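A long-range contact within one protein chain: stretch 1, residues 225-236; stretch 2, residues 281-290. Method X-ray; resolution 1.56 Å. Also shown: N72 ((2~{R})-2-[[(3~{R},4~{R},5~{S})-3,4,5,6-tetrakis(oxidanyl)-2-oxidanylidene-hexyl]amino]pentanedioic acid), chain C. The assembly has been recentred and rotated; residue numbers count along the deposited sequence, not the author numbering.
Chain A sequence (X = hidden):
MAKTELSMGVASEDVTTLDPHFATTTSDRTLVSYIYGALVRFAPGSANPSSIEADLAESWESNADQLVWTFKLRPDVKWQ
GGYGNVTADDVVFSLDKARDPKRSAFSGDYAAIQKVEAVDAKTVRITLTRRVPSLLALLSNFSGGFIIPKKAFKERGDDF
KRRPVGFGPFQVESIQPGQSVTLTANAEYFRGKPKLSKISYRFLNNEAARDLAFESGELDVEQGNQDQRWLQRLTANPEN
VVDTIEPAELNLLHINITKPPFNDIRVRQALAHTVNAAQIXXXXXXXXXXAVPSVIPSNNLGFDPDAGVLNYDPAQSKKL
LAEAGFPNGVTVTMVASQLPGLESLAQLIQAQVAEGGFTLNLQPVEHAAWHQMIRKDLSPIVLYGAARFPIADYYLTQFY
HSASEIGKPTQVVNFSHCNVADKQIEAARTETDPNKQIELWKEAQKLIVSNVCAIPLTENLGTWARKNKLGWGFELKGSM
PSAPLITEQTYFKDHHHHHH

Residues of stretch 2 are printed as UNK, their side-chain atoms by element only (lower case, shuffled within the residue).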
# COMPACT_ATOMS: atom_id res chain seq x y z
N ASN A 225 11.18 -5.73 11.05
CA ASN A 225 11.70 -5.74 9.68
C ASN A 225 11.50 -7.16 9.11
O ASN A 225 10.80 -7.98 9.72
CB ASN A 225 13.15 -5.26 9.62
CG ASN A 225 14.15 -6.17 10.27
OD1 ASN A 225 13.87 -7.35 10.55
ND2 ASN A 225 15.35 -5.65 10.50
N GLN A 226 12.08 -7.42 7.94
CA GLN A 226 11.85 -8.72 7.26
C GLN A 226 12.85 -9.81 7.64
O GLN A 226 12.75 -10.94 7.15
CB GLN A 226 11.87 -8.50 5.74
CG GLN A 226 10.76 -7.58 5.22
CD GLN A 226 11.00 -6.11 5.52
OE1 GLN A 226 12.13 -5.60 5.40
NE2 GLN A 226 9.96 -5.42 5.96
N ASP A 227 13.81 -9.47 8.49
CA ASP A 227 14.88 -10.38 8.90
C ASP A 227 14.46 -11.34 10.01
O ASP A 227 14.02 -10.91 11.08
CB ASP A 227 16.11 -9.56 9.31
CG ASP A 227 17.41 -10.33 9.45
OD1 ASP A 227 17.37 -11.57 9.57
OD2 ASP A 227 18.48 -9.68 9.45
N GLN A 228 14.62 -12.66 9.77
CA GLN A 228 14.28 -13.69 10.75
C GLN A 228 15.05 -13.55 12.07
O GLN A 228 14.53 -13.93 13.12
CB GLN A 228 14.43 -15.10 10.16
CG GLN A 228 15.84 -15.47 9.70
CD GLN A 228 15.85 -16.84 9.07
OE1 GLN A 228 15.36 -17.81 9.66
NE2 GLN A 228 16.37 -16.95 7.86
N ARG A 229 16.24 -12.93 12.02
CA ARG A 229 17.09 -12.71 13.19
C ARG A 229 16.43 -11.74 14.19
O ARG A 229 16.46 -11.97 15.41
CB ARG A 229 18.47 -12.20 12.75
CG ARG A 229 19.32 -13.33 12.12
CD ARG A 229 20.16 -12.86 10.93
NE ARG A 229 20.56 -13.99 10.08
CZ ARG A 229 19.94 -14.36 8.96
NH1 ARG A 229 20.38 -15.39 8.25
NH2 ARG A 229 18.87 -13.69 8.53
N TRP A 230 15.77 -10.70 13.66
CA TRP A 230 15.02 -9.74 14.47
C TRP A 230 13.81 -10.50 15.06
O TRP A 230 13.54 -10.42 16.26
CB TRP A 230 14.56 -8.55 13.58
CG TRP A 230 13.64 -7.63 14.31
CD1 TRP A 230 14.00 -6.55 15.07
CD2 TRP A 230 12.21 -7.74 14.40
NE1 TRP A 230 12.88 -5.99 15.65
CE2 TRP A 230 11.77 -6.71 15.26
CE3 TRP A 230 11.26 -8.62 13.85
CZ2 TRP A 230 10.42 -6.54 15.59
CZ3 TRP A 230 9.92 -8.44 14.17
CH2 TRP A 230 9.51 -7.42 15.04
N LEU A 231 13.12 -11.26 14.21
CA LEU A 231 11.94 -12.06 14.57
C LEU A 231 12.25 -13.02 15.73
O LEU A 231 11.50 -13.05 16.70
CB LEU A 231 11.42 -12.79 13.31
CG LEU A 231 10.26 -13.77 13.42
CD1 LEU A 231 8.97 -13.05 13.68
CD2 LEU A 231 10.11 -14.55 12.12
N GLN A 232 13.40 -13.71 15.67
CA GLN A 232 13.81 -14.67 16.70
C GLN A 232 14.23 -13.99 18.00
O GLN A 232 13.91 -14.51 19.08
CB GLN A 232 14.90 -15.61 16.15
CG GLN A 232 14.39 -16.62 15.10
CD GLN A 232 13.28 -17.52 15.60
OE1 GLN A 232 12.09 -17.30 15.33
NE2 GLN A 232 13.64 -18.56 16.35
N ARG A 233 14.91 -12.83 17.92
CA ARG A 233 15.36 -12.06 19.09
C ARG A 233 14.16 -11.50 19.87
O ARG A 233 14.22 -11.41 21.10
CB ARG A 233 16.30 -10.92 18.65
CG ARG A 233 17.16 -10.34 19.77
CD ARG A 233 17.81 -9.02 19.40
NE ARG A 233 18.84 -9.15 18.36
CZ ARG A 233 20.15 -9.27 18.59
NH1 ARG A 233 20.61 -9.29 19.83
NH2 ARG A 233 21.00 -9.37 17.58
N LEU A 234 13.07 -11.14 19.16
CA LEU A 234 11.85 -10.61 19.78
C LEU A 234 10.98 -11.71 20.40
O LEU A 234 10.55 -11.56 21.54
CB LEU A 234 11.05 -9.76 18.75
CG LEU A 234 11.35 -8.25 18.68
CD1 LEU A 234 10.86 -7.52 19.92
CD2 LEU A 234 12.83 -7.95 18.44
N THR A 235 10.77 -12.83 19.67
CA THR A 235 9.97 -13.97 20.13
C THR A 235 10.61 -14.71 21.33
O THR A 235 9.90 -15.43 22.04
CB THR A 235 9.66 -14.94 18.98
OG1 THR A 235 10.89 -15.38 18.40
CG2 THR A 235 8.77 -14.31 17.90
N ALA A 236 11.93 -14.51 21.56
CA ALA A 236 12.69 -15.10 22.67
C ALA A 236 12.19 -14.61 24.03
O ALA A 236 12.26 -15.36 25.01
CB ALA A 236 14.17 -14.80 22.51
N UNK A 281 14.60 -14.87 -0.02
CA UNK A 281 13.54 -15.42 0.85
C UNK A 281 14.14 -16.38 1.89
O UNK A 281 13.76 -16.31 3.06
c UNK A 281 12.49 -16.14 0.00
N UNK A 282 15.09 -17.24 1.48
CA UNK A 282 15.75 -18.18 2.41
C UNK A 282 16.53 -17.42 3.48
O UNK A 282 16.45 -17.75 4.65
c UNK A 282 16.11 -20.51 1.41
c UNK A 282 17.18 -21.55 1.05
n UNK A 282 16.41 -22.38 -1.18
c UNK A 282 17.48 -21.65 -0.43
c UNK A 282 16.70 -19.12 1.65
N UNK A 283 17.26 -16.37 3.07
CA UNK A 283 18.06 -15.55 3.98
C UNK A 283 17.18 -14.79 4.97
O UNK A 283 17.43 -14.82 6.19
c UNK A 283 20.70 -13.87 4.86
o UNK A 283 21.48 -10.69 6.50
c UNK A 283 20.85 -11.62 5.70
c UNK A 283 19.19 -12.20 4.06
c UNK A 283 21.29 -12.93 5.70
c UNK A 283 18.93 -14.56 3.18
c UNK A 283 19.62 -13.52 4.05
c UNK A 283 19.78 -11.25 4.90
N UNK A 284 16.16 -14.08 4.45
CA UNK A 284 15.27 -13.27 5.31
C UNK A 284 14.35 -14.12 6.18
O UNK A 284 14.05 -13.71 7.29
c UNK A 284 14.45 -12.28 4.48
n UNK A 284 15.07 -8.81 3.28
n UNK A 284 13.27 -7.71 2.33
c UNK A 284 15.31 -11.15 3.94
n UNK A 284 15.07 -6.51 3.11
c UNK A 284 14.47 -7.68 2.91
c UNK A 284 14.48 -10.14 3.15
N UNK A 285 13.94 -15.28 5.68
CA UNK A 285 13.11 -16.23 6.43
C UNK A 285 11.77 -16.48 5.76
O UNK A 285 11.06 -15.52 5.40
N UNK A 286 11.41 -17.76 5.63
CA UNK A 286 10.21 -18.20 4.91
C UNK A 286 8.88 -17.97 5.63
O UNK A 286 7.83 -18.07 4.98
c UNK A 286 10.33 -19.68 4.49
c UNK A 286 10.81 -19.84 3.05
o UNK A 286 13.07 -20.14 3.79
o UNK A 286 12.59 -20.64 1.70
c UNK A 286 12.26 -20.23 2.84
N UNK A 287 8.88 -17.62 6.92
CA UNK A 287 7.62 -17.32 7.63
C UNK A 287 7.04 -15.97 7.15
O UNK A 287 5.81 -15.81 7.01
n UNK A 287 4.87 -15.40 14.11
c UNK A 287 7.88 -17.26 9.15
c UNK A 287 6.98 -16.84 11.46
c UNK A 287 5.93 -15.92 13.50
n UNK A 287 5.87 -16.26 12.22
n UNK A 287 7.05 -16.10 14.19
c UNK A 287 6.64 -16.96 9.99
N UNK A 288 7.93 -15.02 6.87
CA UNK A 288 7.52 -13.67 6.49
C UNK A 288 7.71 -13.38 5.01
O UNK A 288 6.96 -12.57 4.45
c UNK A 288 7.94 -12.77 8.83
c UNK A 288 8.36 -12.68 7.36
c UNK A 288 8.31 -11.24 6.85
N UNK A 289 8.70 -14.05 4.39
CA UNK A 289 9.10 -13.75 3.00
C UNK A 289 8.94 -14.92 2.06
O UNK A 289 9.25 -16.05 2.42
c UNK A 289 10.90 -12.28 3.99
o UNK A 289 10.79 -11.11 3.66
n UNK A 289 11.24 -12.65 5.23
c UNK A 289 10.59 -13.38 3.01
N UNK A 290 8.55 -14.63 0.82
CA UNK A 290 8.43 -15.69 -0.18
C UNK A 290 8.81 -15.14 -1.54
O UNK A 290 8.42 -14.02 -1.86
n UNK A 290 5.01 -20.04 1.88
c UNK A 290 7.20 -18.41 1.10
c UNK A 290 6.99 -16.24 -0.26
c UNK A 290 5.94 -19.73 2.77
n UNK A 290 5.83 -20.19 4.01
n UNK A 290 6.98 -18.97 2.43
c UNK A 290 6.52 -17.05 0.95
OAB N72 C . 11.89 -5.26 2.51
CAF N72 C . 10.89 -4.71 1.64
CAG N72 C . 10.22 -3.37 2.09
OAC N72 C . 10.43 -3.07 3.43
CAH N72 C . 8.82 -3.23 1.49
OAM N72 C . 8.15 -4.30 0.94
CAI N72 C . 7.52 -2.66 2.03
OAD N72 C . 7.43 -2.83 3.43
CAJ N72 C . 7.21 -1.29 1.46
OAE N72 C . 7.72 -0.99 0.35
CAK N72 C . 6.35 -0.28 2.27
N N72 C . 5.07 -0.07 1.64
CA N72 C . 4.69 1.18 1.11
C N72 C . 5.75 2.23 0.92
O N72 C . 6.52 2.54 -0.08
CB N72 C . 3.74 0.97 -0.08
CG N72 C . 3.61 2.06 -1.14
CD N72 C . 2.24 2.07 -1.83
OE1 N72 C . 1.18 1.70 -1.22
OE2 N72 C . 2.17 2.48 -3.01
OXT N72 C . 5.70 2.85 2.00
O HOH W 1 15.78 -19.65 6.46

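Position 281 carries a single side-chain carbon, out of reach of stretch 1: Ala-281, packed in the last helical turn. Position 282 has four carbons in a row ending in nitrogen, pointing away; this is Lys-282. Its backbone does the work, since a water donates to Lys-282 O (2.7 Å) and accepts from Gln-228 NE2 (3.1 Å).

Position 283 shows one carbon, then a six-carbon ring bearing an oxygen: Tyr-283. Its CA-to-CB bond points away, yet the ring comes back under Arg-229, whose guanidinium lies flat on it, centres 4.5 Å apart and planes at 25°. The same guanidinium donates from NH2 to Tyr-283 O at 3.0 Å, and Gln-228 NE2 reaches that oxygen at 2.9 Å, so one carbonyl at the helix end serves two side chains.

At 284, three carbons lead to a nitrogen and a carbon carrying two more nitrogens: Arg-284. One face of its guanidinium is covered by Gln-226 CB, 3.8 Å from NH1, while NH1 donates to the ligand hydroxyl OAB at 2.8 Å. Its carbonyl oxygen accepts a weak bond from Gln-228 N, 2.8 Å away.

Position 285 has no side-chain atoms, and its phi is positive: Gly-285. An ideal CB would sit 2.8 Å from Gln-228 CB, a clash, and would also jam against the preceding carbonyl. Both the turn and the neighbour therefore call for glycine.

Position 286 bears three carbons, the third carrying two oxygens; Glu-286 makes no contact with stretch 1. Position 287 repeats the pattern of three carbons, nitrogen and a carbon with two nitrogens, here extended: Arg-287, whose NH1 lies 3.6 Å from Leu-231 CD1, over one guanidinium face. Position 288 is one carbon carrying two, Val-288, with CG2 4.3 Å from Leu-231 CD2.

Position 289 has two carbons, the second carrying one oxygen and one nitrogen, which fits Asn-289. Its ND2 donates both to Gln-226 O (3.0 Å) and to Gly-285 O (2.9 Å), pinning the turn to the other stretch. Position 290, again three carbons, nitrogen and a two-nitrogen carbon, is Arg-290; it stays out of reach, with NE donating to Glu-286 O at 2.8 Å.

The contact joins the start of one helix to the end of another. Asp-227 caps its helix by accepting from Arg-229 N at OD1 (3.0 Å), and the same OD1 forms a salt bridge with Arg-229 NH2 (2.8 Å), helping hold that arginine over Tyr-283. Carbonyls left at the other helix end receive the donors, glycine permits close approach, and Leu-231 packs against Val-288 and Arg-287.

Stretch 2, residues 281-290: AKYRGERVNR
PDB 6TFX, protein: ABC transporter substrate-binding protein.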